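Local coordinates for protein amide synthase (Vibrio cholerae, PDB 1L5A) that is a nonribosomal peptide synthetase condensation enzyme of vibriobactin biosynthesis, an amide synthase that probably joins an acyl group to an amine, at residues A[25-30]-A[349-354]. Sequence-based numbering, arbitrary orientation.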
loop_
_atom_site.group_PDB
_atom_site.type_symbol
_atom_site.label_atom_id
_atom_site.label_comp_id
_atom_site.label_asym_id
_atom_site.label_seq_id
_atom_site.Cartn_x
_atom_site.Cartn_y
_atom_site.Cartn_z
ATOM N N HIS A 25 14.361 -6.767 -32.874
ATOM C CA HIS A 25 14.326 -8.218 -32.761
ATOM C C HIS A 25 13.795 -8.805 -34.064
ATOM O O HIS A 25 13.051 -8.164 -34.794
ATOM C CB HIS A 25 13.409 -8.668 -31.625
ATOM C CG HIS A 25 13.965 -8.451 -30.253
ATOM N ND1 HIS A 25 13.663 -9.280 -29.194
ATOM C CD2 HIS A 25 14.779 -7.488 -29.756
ATOM C CE1 HIS A 25 14.267 -8.841 -28.105
ATOM N NE2 HIS A 25 14.951 -7.754 -28.418
ATOM N N SER A 26 14.197 -10.024 -34.369
ATOM C CA SER A 26 13.682 -10.676 -35.547
ATOM C C SER A 26 13.171 -12.006 -35.051
ATOM O O SER A 26 13.793 -12.654 -34.198
ATOM C CB SER A 26 14.763 -10.876 -36.609
ATOM O OG SER A 26 15.697 -11.850 -36.214
ATOM N N LEU A 27 12.006 -12.390 -35.555
ATOM C CA LEU A 27 11.403 -13.656 -35.183
ATOM C C LEU A 27 11.347 -14.492 -36.447
ATOM O O LEU A 27 10.911 -14.023 -37.507
ATOM C CB LEU A 27 9.997 -13.426 -34.624
ATOM C CG LEU A 27 9.904 -12.625 -33.318
ATOM C CD1 LEU A 27 8.448 -12.531 -32.878
ATOM C CD2 LEU A 27 10.752 -13.293 -32.236
ATOM N N ARG A 28 11.831 -15.718 -36.362
ATOM C CA ARG A 28 11.799 -16.577 -37.526
ATOM C C ARG A 28 10.933 -17.746 -37.143
ATOM O O ARG A 28 11.235 -18.495 -36.202
ATOM C CB ARG A 28 13.197 -17.052 -37.929
ATOM C CG ARG A 28 13.271 -17.508 -39.394
ATOM C CD ARG A 28 14.696 -17.841 -39.827
ATOM N NE ARG A 28 15.187 -19.082 -39.233
ATOM C CZ ARG A 28 14.990 -20.284 -39.758
ATOM N NH1 ARG A 28 14.314 -20.404 -40.898
ATOM N NH2 ARG A 28 15.456 -21.363 -39.140
ATOM N N LEU A 29 9.828 -17.871 -37.862
ATOM C CA LEU A 29 8.894 -18.932 -37.597
ATOM C C LEU A 29 8.981 -19.964 -38.700
ATOM O O LEU A 29 8.830 -19.663 -39.885
ATOM C CB LEU A 29 7.478 -18.361 -37.501
ATOM C CG LEU A 29 7.338 -17.132 -36.599
ATOM C CD1 LEU A 29 5.849 -16.908 -36.296
ATOM C CD2 LEU A 29 8.145 -17.337 -35.295
ATOM N N THR A 30 9.246 -21.188 -38.289
ATOM C CA THR A 30 9.358 -22.299 -39.204
ATOM C C THR A 30 8.183 -23.213 -38.886
ATOM O O THR A 30 8.085 -23.740 -37.772
ATOM C CB THR A 30 10.719 -22.999 -38.987
ATOM O OG1 THR A 30 11.761 -22.081 -39.342
ATOM C CG2 THR A 30 10.846 -24.265 -39.833
ATOM N N THR A 349 10.370 -21.226 -33.026
ATOM C CA THR A 349 10.662 -19.805 -33.063
ATOM C C THR A 349 12.142 -19.552 -32.789
ATOM O O THR A 349 12.699 -19.984 -31.781
ATOM C CB THR A 349 9.801 -19.058 -32.018
ATOM O OG1 THR A 349 8.424 -19.143 -32.406
ATOM C CG2 THR A 349 10.214 -17.589 -31.896
ATOM N N GLU A 350 12.788 -18.863 -33.710
ATOM C CA GLU A 350 14.188 -18.523 -33.543
ATOM C C GLU A 350 14.187 -17.000 -33.381
ATOM O O GLU A 350 13.835 -16.252 -34.302
ATOM C CB GLU A 350 14.988 -18.967 -34.779
ATOM C CG GLU A 350 16.425 -18.444 -34.860
ATOM C CD GLU A 350 17.112 -18.821 -36.179
ATOM O OE1 GLU A 350 17.412 -20.023 -36.371
ATOM O OE2 GLU A 350 17.337 -17.918 -37.025
ATOM N N LEU A 351 14.543 -16.542 -32.188
ATOM C CA LEU A 351 14.569 -15.112 -31.908
ATOM C C LEU A 351 15.980 -14.580 -32.081
ATOM O O LEU A 351 16.950 -15.241 -31.706
ATOM C CB LEU A 351 14.089 -14.874 -30.478
ATOM C CG LEU A 351 13.772 -13.454 -30.011
ATOM C CD1 LEU A 351 12.907 -13.532 -28.742
ATOM C CD2 LEU A 351 15.055 -12.676 -29.784
ATOM N N LYS A 352 16.119 -13.400 -32.664
ATOM C CA LYS A 352 17.457 -12.852 -32.831
ATOM C C LYS A 352 17.481 -11.362 -32.492
ATOM O O LYS A 352 16.727 -10.560 -33.066
ATOM C CB LYS A 352 17.961 -13.098 -34.260
ATOM C CG LYS A 352 19.492 -12.981 -34.420
ATOM C CD LYS A 352 19.943 -13.033 -35.914
ATOM C CE LYS A 352 21.453 -12.775 -36.105
ATOM N NZ LYS A 352 21.726 -12.185 -37.447
ATOM N N VAL A 353 18.327 -11.008 -31.526
ATOM C CA VAL A 353 18.494 -9.622 -31.093
ATOM C C VAL A 353 19.385 -8.941 -32.133
ATOM O O VAL A 353 20.551 -9.284 -32.257
ATOM C CB VAL A 353 19.173 -9.559 -29.700
ATOM C CG1 VAL A 353 19.413 -8.122 -29.304
ATOM C CG2 VAL A 353 18.303 -10.262 -28.654
ATOM N N LEU A 354 18.827 -7.995 -32.886
ATOM C CA LEU A 354 19.557 -7.303 -33.943
ATOM C C LEU A 354 20.146 -5.992 -33.490
ATOM O O LEU A 354 21.074 -5.471 -34.122
ATOM C CB LEU A 354 18.642 -7.028 -35.132
ATOM C CG LEU A 354 18.069 -8.257 -35.818
ATOM C CD1 LEU A 354 17.121 -7.820 -36.928
ATOM C CD2 LEU A 354 19.206 -9.094 -36.368
HETATM O O HOH W 1 15.041 -14.355 -36.279
#
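The imidazole of His-25 carries CG2 of Val-353 over one face, shifted toward the rim and 4.2 Å from NE2, while CD2 of Leu-351 approaches ND1 obliquely. A chi1 of -74° sets CG of His-25 anti to the carbonyl carbon, beside the backbone N. The His-25 and Val-353 side chains lie side by side, pointing the same way. At the edge of the Arg-28 guanidinium, near its plane, sits the carboxylate of Glu-350, its own plane turned 56° from that of the guanidinium. NE reaches OE2 in a weak, salt-bridged hydrogen bond of 3.3 Å, and NH1 has a second carboxylate partner in Glu-117.

Between these two groups, which lie on opposite faces, runs an antiparallel strand pair. The hydrogen-bonded pairs Ser-26/Lys-352 and Arg-28/Glu-350 exchange two N-H...O bonds each, the straightest from Glu-350 N to Arg-28 O (3.0 Å, 165°). On the face with Ser-26, Arg-28, Glu-350 and Lys-352, a water joins Ser-26 OG to Glu-350 O, giving that carbonyl a second donor besides Arg-28 N. On the other face, CD2 of Leu-27 packs against CG of Leu-351 at 3.8 Å, and CD2 of Leu-29 lies beside Thr-349, whose OG1 bonds to Pro-342 O.

In this condensation domain, of the CoA-dependent acyltransferase superfamily, the pairing adds late strand 348-356 as an outermost strand to a five-stranded mixed sheet; strand 22-30 hydrogen-bonds through its opposite edge to strand 117-125. Helix 131-150 packs against His-25, Leu-27 and Leu-351, with His-25 ND1 hydrogen-bonded to Glu-138. Helix 82-94 meets Ser-26 and Leu-354 through Trp-87, Leu-354 also touching Ile-90 and Leu-94.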